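Local coordinates for protein ribosomal RNA small subunit methyltransferase E (Neisseria gonorrhoeae, PDB 5VM8) that probably methylates the N3 atom of a uracil in 16S ribosomal RNA, using S-adenosyl methionine as the methyl donor, at residues 181-185 with 186-190; 103-106 with 107-111. All coordinates share one frame; numbering follows the deposited sequence.

Contact 1: 181-185 with 186-190; sequences RACKL and GDIRH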
loop_
_atom_site.group_PDB
_atom_site.type_symbol
_atom_site.label_atom_id
_atom_site.label_comp_id
_atom_site.label_asym_id
_atom_site.label_seq_id
_atom_site.Cartn_x
_atom_site.Cartn_y
_atom_site.Cartn_z
ATOM N N ARG A 181 -18.928 3.985 20.034
ATOM C CA ARG A 181 -19.386 2.596 20.029
ATOM C C ARG A 181 -18.219 1.645 19.764
ATOM O O ARG A 181 -18.293 0.753 18.916
ATOM C CB ARG A 181 -20.504 2.409 19.005
ATOM C CG ARG A 181 -21.780 3.163 19.362
ATOM C CD ARG A 181 -22.956 2.729 18.505
ATOM N NE ARG A 181 -22.930 3.404 17.210
ATOM C CZ ARG A 181 -23.981 3.507 16.403
ATOM N NH1 ARG A 181 -23.879 4.142 15.239
ATOM N NH2 ARG A 181 -25.133 2.975 16.770
ATOM N N ALA A 182 -17.143 1.827 20.535
ATOM C CA ALA A 182 -15.859 1.191 20.287
ATOM C C ALA A 182 -15.460 0.161 21.339
ATOM O O ALA A 182 -15.934 0.164 22.476
ATOM C CB ALA A 182 -14.754 2.243 20.218
ATOM N N CYS A 183 -14.524 -0.690 20.925
ATOM C CA CYS A 183 -13.765 -1.626 21.748
ATOM C C CYS A 183 -12.293 -1.511 21.350
ATOM O O CYS A 183 -11.939 -0.847 20.370
ATOM C CB CYS A 183 -14.256 -3.075 21.580
ATOM S SG CYS A 183 -13.834 -3.886 19.970
ATOM N N LYS A 184 -11.411 -2.124 22.127
ATOM C CA LYS A 184 -10.036 -2.061 21.683
ATOM C C LYS A 184 -9.853 -3.033 20.530
ATOM O O LYS A 184 -10.604 -3.999 20.369
ATOM C CB LYS A 184 -9.070 -2.406 22.814
ATOM C CG LYS A 184 -9.198 -1.508 24.031
ATOM C CD LYS A 184 -8.378 -2.032 25.200
ATOM C CE LYS A 184 -6.982 -1.475 25.165
ATOM N NZ LYS A 184 -7.075 -0.051 24.797
ATOM N N LEU A 185 -8.823 -2.767 19.732
ATOM C CA LEU A 185 -8.481 -3.635 18.613
ATOM C C LEU A 185 -8.099 -5.024 19.089
ATOM O O LEU A 185 -8.364 -6.011 18.396
ATOM C CB LEU A 185 -7.333 -3.007 17.827
ATOM C CG LEU A 185 -6.880 -3.612 16.513
ATOM C CD1 LEU A 185 -7.981 -3.568 15.481
ATOM C CD2 LEU A 185 -5.658 -2.838 16.056
ATOM N N GLY A 186 -7.461 -5.129 20.257
ATOM C CA GLY A 186 -7.138 -6.447 20.771
ATOM C C GLY A 186 -8.359 -7.198 21.263
ATOM O O GLY A 186 -8.434 -8.426 21.132
ATOM N N ASP A 187 -9.351 -6.477 21.778
ATOM C CA ASP A 187 -10.562 -7.070 22.342
ATOM C C ASP A 187 -11.586 -7.469 21.287
ATOM O O ASP A 187 -12.695 -7.846 21.666
ATOM C CB ASP A 187 -11.216 -6.109 23.336
ATOM C CG ASP A 187 -10.334 -5.807 24.522
ATOM O OD1 ASP A 187 -9.520 -6.667 24.904
ATOM O OD2 ASP A 187 -10.460 -4.703 25.085
ATOM N N ILE A 188 -11.260 -7.388 19.987
ATOM C CA ILE A 188 -12.204 -7.776 18.941
ATOM C C ILE A 188 -12.135 -9.276 18.754
ATOM O O ILE A 188 -11.129 -9.913 19.070
ATOM C CB ILE A 188 -11.955 -7.084 17.578
ATOM C CG1 ILE A 188 -10.811 -7.777 16.841
ATOM C CG2 ILE A 188 -11.766 -5.571 17.680
ATOM C CD1 ILE A 188 -10.750 -7.463 15.379
ATOM N N ARG A 189 -13.246 -9.841 18.278
ATOM C CA ARG A 189 -13.293 -11.255 17.950
ATOM C C ARG A 189 -12.108 -11.575 17.056
ATOM O O ARG A 189 -11.786 -10.809 16.147
ATOM C CB ARG A 189 -14.606 -11.573 17.228
ATOM C CG ARG A 189 -15.032 -13.011 17.255
ATOM C CD ARG A 189 -16.052 -13.343 16.158
ATOM N NE ARG A 189 -17.449 -13.087 16.519
ATOM C CZ ARG A 189 -18.218 -13.927 17.198
ATOM N NH1 ARG A 189 -17.728 -15.087 17.616
ATOM N NH2 ARG A 189 -19.482 -13.609 17.467
ATOM N N HIS A 190 -11.422 -12.674 17.355
ATOM C CA HIS A 190 -10.234 -13.041 16.601
ATOM C C HIS A 190 -10.570 -13.111 15.122
ATOM O O HIS A 190 -11.468 -13.869 14.733
ATOM C CB HIS A 190 -9.680 -14.384 17.076
ATOM C CG HIS A 190 -8.273 -14.653 16.624
ATOM N ND1 HIS A 190 -7.976 -15.219 15.401
ATOM C CD2 HIS A 190 -7.083 -14.425 17.230
ATOM C CE1 HIS A 190 -6.665 -15.326 15.273
ATOM N NE2 HIS A 190 -6.100 -14.854 16.370
#
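Cys183 and Ile188 meet where the chain leaves the short strand 182-184 and enters a type I beta turn, Leu185 to Ile188. The apolar part is small. Cys183 SG sits 3.5 Å from Ile188 CG2, the short branch of the isoleucine. With chi1 at 79°, Ile188 CG1 is wedged between its own backbone N and carbonyl carbon, while CG2 lies beside the N and is turned back toward the strand. Both branches therefore border backbone oxygens: CG2 is 3.3 Å from Lys184 O, and CG1 is 3.4 Å from Leu185 O.

Backbone hydrogen bonding adds little. Asp187 N reaches Lys184 O at 3.1 Å, but the N-H points poorly at the oxygen, with an angle of 124°, and the bond is weak.

The charged pair beside it is just as loose. Lys184 and Asp187 run side by side in the same direction, and the aspartate's OD2 lies along the lysine's aliphatic stem, 3.4 Å from Lys184 CD. The stem bends at its third and fourth torsions, and the ammonium group stays short of the carboxylate, with Lys184 NZ 5.8 Å from Asp187 OD2. At that range their attraction is probably modest, on an outward-facing side of the turn.

Leu185 turns into the protein, where it packs on Leu175, Val221 and, from helix 232-244, Ala240 and Met241. Ile188 follows it onto Leu175, Val221 and Trp245. Strand 182-184 is the outermost strand, within this chain, at one end of the parallel sheet of the methyltransferase domain; backbone bonds from Cys183 to Ala220 and Thr222, and from Leu185 to Thr222, join it to strand 219-222.

Contact 2: 103-106 with 107-111; sequences KSVE and LGVTA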
loop_
_atom_site.group_PDB
_atom_site.type_symbol
_atom_site.label_atom_id
_atom_site.label_comp_id
_atom_site.label_asym_id
_atom_site.label_seq_id
_atom_site.Cartn_x
_atom_site.Cartn_y
_atom_site.Cartn_z
ATOM N N LYS A 103 4.073 4.456 4.564
ATOM C CA LYS A 103 4.396 3.647 5.737
ATOM C C LYS A 103 3.500 2.424 5.834
ATOM O O LYS A 103 3.934 1.377 6.325
ATOM C CB LYS A 103 4.316 4.480 7.018
ATOM C CG LYS A 103 5.616 5.225 7.345
ATOM C CD LYS A 103 5.980 6.171 6.217
ATOM C CE LYS A 103 7.203 6.975 6.501
ATOM N NZ LYS A 103 8.403 6.189 6.060
ATOM N N SER A 104 2.253 2.530 5.361
ATOM C CA SER A 104 1.359 1.388 5.379
ATOM C C SER A 104 1.880 0.273 4.468
ATOM O O SER A 104 1.674 -0.918 4.760
ATOM C CB SER A 104 -0.076 1.848 5.028
ATOM O OG SER A 104 -0.319 1.885 3.638
ATOM N N VAL A 105 2.552 0.641 3.372
ATOM C CA VAL A 105 3.209 -0.339 2.504
ATOM C C VAL A 105 4.403 -0.971 3.214
ATOM O O VAL A 105 4.597 -2.187 3.155
ATOM C CB VAL A 105 3.630 0.314 1.170
ATOM C CG1 VAL A 105 4.506 -0.639 0.363
ATOM C CG2 VAL A 105 2.379 0.728 0.353
ATOM N N GLU A 106 5.232 -0.162 3.879
ATOM C CA GLU A 106 6.327 -0.732 4.657
ATOM C C GLU A 106 5.797 -1.692 5.708
ATOM O O GLU A 106 6.441 -2.706 6.001
ATOM C CB GLU A 106 7.163 0.347 5.351
ATOM C CG GLU A 106 7.910 1.304 4.427
ATOM C CD GLU A 106 8.491 2.500 5.196
ATOM O OE1 GLU A 106 8.992 2.307 6.329
ATOM O OE2 GLU A 106 8.363 3.638 4.732
ATOM N N LEU A 107 4.625 -1.397 6.285
ATOM C CA LEU A 107 4.045 -2.242 7.321
ATOM C C LEU A 107 3.232 -3.397 6.750
ATOM O O LEU A 107 2.617 -4.137 7.520
ATOM C CB LEU A 107 3.182 -1.407 8.256
ATOM C CG LEU A 107 3.983 -0.323 8.972
ATOM C CD1 LEU A 107 3.077 0.718 9.585
ATOM C CD2 LEU A 107 4.871 -0.943 10.061
ATOM N N GLY A 108 3.199 -3.561 5.431
ATOM C CA GLY A 108 2.708 -4.776 4.825
ATOM C C GLY A 108 1.257 -4.784 4.395
ATOM O O GLY A 108 0.714 -5.869 4.149
ATOM N N VAL A 109 0.618 -3.621 4.293
ATOM C CA VAL A 109 -0.781 -3.575 3.879
ATOM C C VAL A 109 -0.914 -4.219 2.502
ATOM O O VAL A 109 -0.007 -4.116 1.664
ATOM C CB VAL A 109 -1.277 -2.116 3.912
ATOM C CG1 VAL A 109 -0.831 -1.328 2.666
ATOM C CG2 VAL A 109 -2.754 -2.045 4.113
ATOM N N THR A 110 -2.015 -4.947 2.279
ATOM C CA THR A 110 -2.138 -5.707 1.034
ATOM C C THR A 110 -2.905 -4.965 -0.049
ATOM O O THR A 110 -2.708 -5.256 -1.229
ATOM C CB THR A 110 -2.794 -7.080 1.249
ATOM O OG1 THR A 110 -4.212 -6.969 1.079
ATOM C CG2 THR A 110 -2.493 -7.616 2.609
ATOM N N ALA A 111 -3.780 -4.029 0.309
ATOM C CA ALA A 111 -4.468 -3.224 -0.690
ATOM C C ALA A 111 -4.909 -1.916 -0.055
ATOM O O ALA A 111 -5.062 -1.815 1.161
ATOM C CB ALA A 111 -5.673 -3.969 -1.282
#
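Leu107 lays its side chain over the carbonyl oxygen of Lys103, bringing CG to 3.1 Å and CD1 to 3.4 Å from Lys103 O. This is the end of helix 94-106, closed by a Schellman motif in which Gly108 takes a positive phi of 95°. Leu107 N still makes the ordinary helical bond to Lys103 O; beyond it the pattern changes. Val109 N reaches back to Ser104 O at 2.9 Å, nearly straight at 167°, while Gly108 N bonds to Val105 O from above the carbonyl plane.

Val109 folds back against the last turn. Its CG1, held between the backbone N and the carbonyl carbon by a chi1 of 80°, lies 3.3 Å from Ser104 O and 3.4 Å from Ser104 OG. The hydroxyl itself makes a weak hydrogen bond to Leu101 O. On the helix surface Lys103 NZ and the syn side of Glu106 OE2 form a salt bridge of 2.9 Å.

The turn carries the chain from helix 94-106 into strand 111-116, completing a beta-alpha-beta unit begun by strand 85-90. Val109 accordingly packs on Ile85 and Leu87, and Leu107 on Ile238 of helix 232-244. Arg149 ties the two sides of the cap together: its NH1 is hydrogen-bonded to both Val105 O and Val109 O.

Both contacts are local turns in the methyltransferase domain, each at the end of a regular element, but they stand at different depths. Contact 2 is partly buried near the centre of the molecule, and contact 1 lies on the surface at an outer strand; their centres are about 21 Å apart and their nearest atoms about 11 Å, without touching. The same parallel sheet takes in strand 111-116, which follows contact 2, and strand 182-184, which leads into contact 1. Helix 232-244 packs against both. Several backbone bonds fix the helix end in 103-111, whereas across the turn in 181-190 there is one weak backbone bond and a small apolar touch, and the strand's firmer backbone bonds go to strand 219-222.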